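Local coordinates for protein Keto/oxoacid ferredoxin oxidoreductase, gamma subunit (Geobacter sulfurreducens, PDB 3ON3) that probably serves as the gamma subunit of a ferredoxin-dependent oxidoreductase that acts on 2-oxoacids, at residues 119-124 against 128-133; 138-143 against 169-174. All blocks are in the same frame, centred on the assembly; numbering follows the deposited sequence.

Contact 1: residues 119-124 against 128-133; sequences NTAKND and EIVANI
The backbones of 119-124 and 128-133 come closest where A121 faces A131, with CA atoms 4.8 Å apart, and where K122 faces E128, their CA atoms only 3.8 Å apart. At the inner end, A121 turns its methyl straight at the other segment. Its CB sits 3.4 Å from A131 CA, tighter than a usual carbon contact, and meets A131 CB at 3.7 Å; the E128 carbonyl oxygen and, more loosely, V130 CG2 also lie against it, with V134 of the following helix as a further neighbour. This is the connection between two consecutive helices: a short link that includes a 3-10 segment at 128-129 joins helix 117-125 to helix 131-143, and V130 stands at the N-cap position of the second. Small side chains at A121 and A131 let the backbones come this near. Toward the solvent, K122 and E128 run side by side and point the same way. Each has CG anti to its backbone N (chi1 -170° and -159°), which lays the aliphatic parts alongside each other, K122 CB 3.8 Å from E128 CG. Both chains then extend outward, but K122 NZ stays 5.9 Å from E128 OE1, too far for a salt bridge.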
ATOM      1  N   ASN B 119     -11.011 -13.853  15.226  1.00 46.06           N
ATOM      2  CA  ASN B 119     -11.506 -15.200  15.411  1.00 49.10           C
ATOM      3  C   ASN B 119     -12.568 -15.557  14.389  1.00 43.64           C
ATOM      4  O   ASN B 119     -12.739 -16.721  14.037  1.00 42.83           O
ATOM      5  CB  ASN B 119     -12.072 -15.346  16.812  1.00 64.63           C
ATOM      6  CG  ASN B 119     -11.880 -16.727  17.360  1.00 78.07           C
ATOM      7  OD1 ASN B 119     -12.780 -17.564  17.286  1.00 86.52           O
ATOM      8  ND2 ASN B 119     -10.695 -16.987  17.902  1.00 74.32           N
ATOM      9  N   THR B 120     -13.293 -14.549  13.925  1.00 42.06           N
ATOM     10  CA  THR B 120     -14.170 -14.738  12.780  1.00 39.02           C
ATOM     11  C   THR B 120     -13.324 -15.257  11.615  1.00 45.06           C
ATOM     12  O   THR B 120     -13.606 -16.316  11.056  1.00 47.37           O
ATOM     13  CB  THR B 120     -14.882 -13.433  12.372  1.00 35.99           C
ATOM     14  OG1 THR B 120     -15.830 -13.058  13.387  1.00 37.96           O
ATOM     15  CG2 THR B 120     -15.611 -13.623  11.041  1.00 31.52           C
ATOM     16  N   ALA B 121     -12.272 -14.515  11.270  1.00 35.66           N
ATOM     17  CA  ALA B 121     -11.379 -14.916  10.193  1.00 33.73           C
ATOM     18  C   ALA B 121     -10.840 -16.319  10.431  1.00 46.25           C
ATOM     19  O   ALA B 121     -10.852 -17.164   9.527  1.00 46.09           O
ATOM     20  CB  ALA B 121     -10.217 -13.915  10.062  1.00 33.14           C
ATOM     21  N   LYS B 122     -10.368 -16.564  11.653  1.00 47.95           N
ATOM     22  CA  LYS B 122      -9.696 -17.821  11.973  1.00 49.20           C
ATOM     23  C   LYS B 122     -10.637 -19.031  12.019  1.00 56.96           C
ATOM     24  O   LYS B 122     -10.333 -20.076  11.455  1.00 64.49           O
ATOM     25  CB  LYS B 122      -8.889 -17.713  13.277  1.00 47.52           C
ATOM     26  CG  LYS B 122      -7.973 -18.922  13.521  1.00 56.24           C
ATOM     27  CD  LYS B 122      -7.686 -19.221  14.998  1.00 52.39           C
ATOM     28  CE  LYS B 122      -7.036 -20.614  15.133  1.00 62.87           C
ATOM     29  NZ  LYS B 122      -6.878 -21.128  16.539  1.00 61.76           N
ATOM     30  N   ASN B 123     -11.781 -18.890  12.676  1.00 58.37           N
ATOM     31  CA  ASN B 123     -12.656 -20.042  12.919  1.00 58.57           C
ATOM     32  C   ASN B 123     -13.846 -20.184  11.974  1.00 52.63           C
ATOM     33  O   ASN B 123     -14.214 -21.289  11.594  1.00 55.66           O
ATOM     34  CB  ASN B 123     -13.142 -20.040  14.371  1.00 56.76           C
ATOM     35  CG  ASN B 123     -12.078 -20.521  15.334  1.00 67.61           C
ATOM     36  OD1 ASN B 123     -11.614 -21.660  15.248  1.00 74.38           O
ATOM     37  ND2 ASN B 123     -11.683 -19.656  16.257  1.00 63.55           N
ATOM     38  N   ASP B 124     -14.452 -19.065  11.606  1.00 51.29           N
ATOM     39  CA  ASP B 124     -15.625 -19.094  10.739  1.00 57.38           C
ATOM     40  C   ASP B 124     -15.223 -19.255   9.278  1.00 54.89           C
ATOM     41  O   ASP B 124     -15.719 -20.142   8.592  1.00 49.64           O
ATOM     42  CB  ASP B 124     -16.465 -17.828  10.928  1.00 57.12           C
ATOM     43  CG  ASP B 124     -16.891 -17.627  12.369  1.00 70.18           C
ATOM     44  OD1 ASP B 124     -16.634 -18.530  13.188  1.00 76.85           O
ATOM     45  OD2 ASP B 124     -17.478 -16.573  12.688  1.00 78.52           O
ATOM     46  N   GLU B 128      -7.079 -17.461   9.145  1.00 46.51           N
ATOM     47  CA  GLU B 128      -6.697 -16.379  10.047  1.00 50.13           C
ATOM     48  C   GLU B 128      -6.171 -15.111   9.344  1.00 45.07           C
ATOM     49  O   GLU B 128      -6.559 -13.999   9.690  1.00 44.58           O
ATOM     50  CB  GLU B 128      -5.653 -16.898  11.047  1.00 59.05           C
ATOM     51  CG  GLU B 128      -5.531 -16.095  12.324  1.00 64.52           C
ATOM     52  CD  GLU B 128      -4.434 -16.626  13.241  1.00 73.72           C
ATOM     53  OE1 GLU B 128      -4.418 -16.246  14.432  1.00 71.87           O
ATOM     54  OE2 GLU B 128      -3.587 -17.419  12.769  1.00 74.59           O
ATOM     55  N   ILE B 129      -5.280 -15.275   8.372  1.00 37.91           N
ATOM     56  CA  ILE B 129      -4.662 -14.125   7.716  1.00 41.36           C
ATOM     57  C   ILE B 129      -5.617 -13.147   7.044  1.00 46.21           C
ATOM     58  O   ILE B 129      -5.216 -12.033   6.694  1.00 48.00           O
ATOM     59  CB  ILE B 129      -3.630 -14.549   6.646  1.00 53.72           C
ATOM     60  CG1 ILE B 129      -4.261 -15.526   5.657  1.00 56.83           C
ATOM     61  CG2 ILE B 129      -2.382 -15.132   7.295  1.00 66.34           C
ATOM     62  CD1 ILE B 129      -3.281 -16.068   4.633  1.00 62.67           C
ATOM     63  N   VAL B 130      -6.869 -13.542   6.833  1.00 45.33           N
ATOM     64  CA  VAL B 130      -7.765 -12.628   6.142  1.00 39.32           C
ATOM     65  C   VAL B 130      -8.569 -11.798   7.126  1.00 40.17           C
ATOM     66  O   VAL B 130      -9.585 -11.195   6.763  1.00 38.21           O
ATOM     67  CB  VAL B 130      -8.630 -13.318   5.052  1.00 44.32           C
ATOM     68  CG1 VAL B 130      -7.709 -13.945   3.971  1.00 32.72           C
ATOM     69  CG2 VAL B 130      -9.590 -14.346   5.658  1.00 35.12           C
ATOM     70  N   ALA B 131      -8.076 -11.736   8.364  1.00 40.45           N
ATOM     71  CA  ALA B 131      -8.742 -10.954   9.410  1.00 39.16           C
ATOM     72  C   ALA B 131      -8.901  -9.506   8.976  1.00 39.17           C
ATOM     73  O   ALA B 131      -9.918  -8.880   9.256  1.00 39.06           O
ATOM     74  CB  ALA B 131      -7.996 -11.054  10.731  1.00 36.30           C
ATOM     75  N   ASN B 132      -7.906  -8.989   8.261  1.00 36.34           N
ATOM     76  CA  ASN B 132      -7.992  -7.646   7.689  1.00 34.38           C
ATOM     77  C   ASN B 132      -9.156  -7.469   6.712  1.00 34.24           C
ATOM     78  O   ASN B 132      -9.648  -6.362   6.549  1.00 40.52           O
ATOM     79  CB  ASN B 132      -6.680  -7.259   7.003  1.00 38.37           C
ATOM     80  CG  ASN B 132      -6.310  -8.197   5.862  1.00 38.00           C
ATOM     81  OD1 ASN B 132      -6.642  -9.388   5.872  1.00 52.20           O
ATOM     82  ND2 ASN B 132      -5.619  -7.660   4.871  1.00 31.76           N
ATOM     83  N   ILE B 133      -9.575  -8.557   6.063  1.00 35.46           N
ATOM     84  CA  ILE B 133     -10.698  -8.517   5.112  1.00 33.35           C
ATOM     85  C   ILE B 133     -12.001  -8.473   5.890  1.00 30.73           C
ATOM     86  O   ILE B 133     -12.892  -7.705   5.572  1.00 30.57           O
ATOM     87  CB  ILE B 133     -10.711  -9.732   4.121  1.00 40.99           C
ATOM     88  CG1 ILE B 133      -9.369  -9.860   3.393  1.00 48.03           C
ATOM     89  CG2 ILE B 133     -11.853  -9.609   3.096  1.00 34.14           C
ATOM     90  CD1 ILE B 133      -8.861  -8.540   2.776  1.00 35.47           C
TER

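Contact 2: residues 138-143 against 169-174; sequences AMVALT and KAFQMG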
ATOM      1  N   ALA B 138     -16.353  -4.987   7.903  1.00 27.77           N
ATOM      2  CA  ALA B 138     -16.935  -4.310   9.061  1.00 32.37           C
ATOM      3  C   ALA B 138     -16.877  -2.792   8.905  1.00 34.80           C
ATOM      4  O   ALA B 138     -17.861  -2.109   9.183  1.00 39.88           O
ATOM      5  CB  ALA B 138     -16.261  -4.750  10.336  1.00 25.89           C
HETATM    6  N   MSE B 139     -15.734  -2.277   8.446  1.00 36.26           N
HETATM    7  CA  MSE B 139     -15.515  -0.837   8.311  1.00 34.77           C
HETATM    8  C   MSE B 139     -16.421  -0.220   7.259  1.00 35.64           C
HETATM    9  O   MSE B 139     -16.820   0.937   7.382  1.00 39.29           O
HETATM   10  CB  MSE B 139     -14.058  -0.537   7.918  1.00 31.23           C
HETATM   11  CG  MSE B 139     -13.191  -0.072   9.044  1.00 60.79           C
HETATM   12 SE   MSE B 139     -13.870   1.471  10.058  0.77 64.13          SE
HETATM   13  CE  MSE B 139     -13.257   0.742  11.726  1.00 39.79           C
ATOM     14  N   VAL B 140     -16.696  -0.981   6.205  1.00 38.37           N
ATOM     15  CA  VAL B 140     -17.596  -0.539   5.134  1.00 31.09           C
ATOM     16  C   VAL B 140     -19.018  -0.457   5.679  1.00 32.42           C
ATOM     17  O   VAL B 140     -19.701   0.547   5.485  1.00 35.08           O
ATOM     18  CB  VAL B 140     -17.512  -1.482   3.888  1.00 24.90           C
ATOM     19  CG1 VAL B 140     -18.595  -1.159   2.837  1.00 24.04           C
ATOM     20  CG2 VAL B 140     -16.088  -1.430   3.257  1.00 27.60           C
ATOM     21  N   ALA B 141     -19.458  -1.521   6.353  1.00 34.10           N
ATOM     22  CA  ALA B 141     -20.762  -1.523   7.023  1.00 42.02           C
ATOM     23  C   ALA B 141     -20.953  -0.297   7.924  1.00 40.47           C
ATOM     24  O   ALA B 141     -21.942   0.425   7.781  1.00 39.99           O
ATOM     25  CB  ALA B 141     -20.972  -2.804   7.824  1.00 33.34           C
ATOM     26  N   LEU B 142     -19.987  -0.038   8.809  1.00 39.61           N
ATOM     27  CA  LEU B 142     -20.116   1.037   9.807  1.00 41.37           C
ATOM     28  C   LEU B 142     -19.996   2.474   9.283  1.00 34.66           C
ATOM     29  O   LEU B 142     -20.656   3.363   9.784  1.00 41.66           O
ATOM     30  CB  LEU B 142     -19.129   0.836  10.970  1.00 43.64           C
ATOM     31  CG  LEU B 142     -19.251  -0.442  11.801  1.00 48.58           C
ATOM     32  CD1 LEU B 142     -18.065  -0.580  12.732  1.00 45.06           C
ATOM     33  CD2 LEU B 142     -20.588  -0.496  12.596  1.00 43.06           C
ATOM     34  N   THR B 143     -19.161   2.715   8.280  1.00 36.99           N
ATOM     35  CA  THR B 143     -18.929   4.090   7.829  1.00 34.40           C
ATOM     36  C   THR B 143     -19.856   4.510   6.699  1.00 38.12           C
ATOM     37  O   THR B 143     -20.207   5.684   6.573  1.00 40.45           O
ATOM     38  CB  THR B 143     -17.474   4.291   7.360  1.00 32.78           C
ATOM     39  OG1 THR B 143     -17.184   3.387   6.279  1.00 31.47           O
ATOM     40  CG2 THR B 143     -16.506   4.041   8.505  1.00 24.15           C
ATOM     41  N   LYS B 169     -16.333 -14.553   1.629  1.00 37.38           N
ATOM     42  CA  LYS B 169     -16.919 -14.945   2.907  1.00 32.63           C
ATOM     43  C   LYS B 169     -16.446 -14.059   4.071  1.00 38.30           C
ATOM     44  O   LYS B 169     -17.246 -13.630   4.906  1.00 46.39           O
ATOM     45  CB  LYS B 169     -16.632 -16.422   3.196  1.00 34.71           C
ATOM     46  CG  LYS B 169     -17.371 -16.978   4.417  1.00 40.03           C
ATOM     47  CD  LYS B 169     -17.097 -18.466   4.588  1.00 49.57           C
ATOM     48  CE  LYS B 169     -17.833 -19.037   5.789  1.00 63.31           C
ATOM     49  NZ  LYS B 169     -19.313 -18.878   5.640  1.00 75.85           N
ATOM     50  N   ALA B 170     -15.150 -13.779   4.119  1.00 32.55           N
ATOM     51  CA  ALA B 170     -14.585 -12.941   5.169  1.00 37.75           C
ATOM     52  C   ALA B 170     -15.191 -11.547   5.110  1.00 36.63           C
ATOM     53  O   ALA B 170     -15.559 -10.965   6.133  1.00 34.48           O
ATOM     54  CB  ALA B 170     -13.046 -12.863   5.030  1.00 30.15           C
ATOM     55  N   PHE B 171     -15.259 -11.006   3.903  1.00 28.77           N
ATOM     56  CA  PHE B 171     -15.797  -9.672   3.702  1.00 31.38           C
ATOM     57  C   PHE B 171     -17.270  -9.610   4.123  1.00 35.68           C
ATOM     58  O   PHE B 171     -17.678  -8.705   4.849  1.00 32.02           O
ATOM     59  CB  PHE B 171     -15.637  -9.271   2.234  1.00 36.43           C
ATOM     60  CG  PHE B 171     -16.399  -8.027   1.849  1.00 40.61           C
ATOM     61  CD1 PHE B 171     -15.910  -6.765   2.175  1.00 34.71           C
ATOM     62  CD2 PHE B 171     -17.586  -8.118   1.126  1.00 40.04           C
ATOM     63  CE1 PHE B 171     -16.606  -5.615   1.807  1.00 37.12           C
ATOM     64  CE2 PHE B 171     -18.297  -6.968   0.756  1.00 36.80           C
ATOM     65  CZ  PHE B 171     -17.806  -5.721   1.092  1.00 39.50           C
ATOM     66  N   GLN B 172     -18.060 -10.575   3.656  1.00 33.65           N
ATOM     67  CA  GLN B 172     -19.491 -10.631   3.965  1.00 33.80           C
ATOM     68  C   GLN B 172     -19.713 -10.736   5.473  1.00 39.85           C
ATOM     69  O   GLN B 172     -20.526 -10.021   6.040  1.00 41.92           O
ATOM     70  CB  GLN B 172     -20.143 -11.820   3.238  1.00 31.81           C
ATOM     71  CG  GLN B 172     -21.615 -12.013   3.540  1.00 39.90           C
ATOM     72  CD  GLN B 172     -22.424 -10.751   3.314  1.00 38.98           C
ATOM     73  OE1 GLN B 172     -22.218 -10.030   2.349  1.00 38.28           O
ATOM     74  NE2 GLN B 172     -23.338 -10.477   4.222  1.00 35.82           N
HETATM   75  N   MSE B 173     -18.961 -11.618   6.118  1.00 37.92           N
HETATM   76  CA  MSE B 173     -19.087 -11.829   7.552  1.00 36.57           C
HETATM   77  C   MSE B 173     -18.664 -10.637   8.395  1.00 37.60           C
HETATM   78  O   MSE B 173     -19.305 -10.337   9.412  1.00 28.73           O
HETATM   79  CB  MSE B 173     -18.321 -13.069   7.988  1.00 40.54           C
HETATM   80  CG  MSE B 173     -18.856 -14.351   7.375  1.00 51.98           C
HETATM   81 SE   MSE B 173     -18.353 -15.926   8.418  1.00 81.46          SE
HETATM   82  CE  MSE B 173     -19.480 -15.600   9.983  1.00 73.76           C
ATOM     83  N   GLY B 174     -17.573  -9.980   8.010  1.00 34.07           N
ATOM     84  CA  GLY B 174     -17.181  -8.757   8.684  1.00 30.31           C
ATOM     85  C   GLY B 174     -18.353  -7.775   8.626  1.00 38.01           C
ATOM     86  O   GLY B 174     -18.761  -7.157   9.629  1.00 35.15           O
TER
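A138 opens the contact against G174, their CA atoms 4.5 Å apart, and the pair forms a close approach between two helices. They are helix 131-143 and helix 164-181, part of the helical layer that packs on the mixed beta-sheet of this alpha/beta domain. The G174 carbonyl oxygen faces A138: it lies 3.4 Å from A138 CA in a CA-H...O contact, bent to 123° at the hydrogen, and 3.5 Å from A138 CB. Glycine at 174 adds no side chain to this meeting, and the methyl of A138 is small enough to lie beside the carbonyl. A138 also touches L96 of strand 93-98, as does the selenomethionine M139, so A138 sits between the sheet and helix 164-181. Two residues on from A138, V140 points at the second helix, and its CG2 reaches the rim of the F171 ring near the ring plane, 4.5 Å from CE1. F171 gets there with CG anti to its backbone N (chi1 168°), which swings the ring across to V140. A151 of helix 148-157 touches both side chains, so a third helix closes over this apolar cluster. A141 points toward helix 164-181 as well, but it packs on F175 and L179, beyond the 169-174 segment. At the end of the helix, T143 OG1 donates to the M139 carbonyl oxygen at 2.7 Å, while T143 N reaches the same oxygen from the opposite face of its plane.

Overall arrangement
Both contacts use helix 131-143, one at its start, the other in its C-terminal half, with centres 12 Å apart. Contact 1 is local in sequence and mixed in character: a buried alanine pair on one side, an exposed lysine and glutamate on the other. Contact 2 joins more distant parts of the chain, and every residue that touches there is buried; it lies nearer the centre of the chain and relies on a backbone carbonyl and apolar groups. Helix 164-181 ties the two together: V130 packs on A170, I133 reaches the backbone of F171, and D124 touches M173 while forming a salt bridge with K177 farther along that helix.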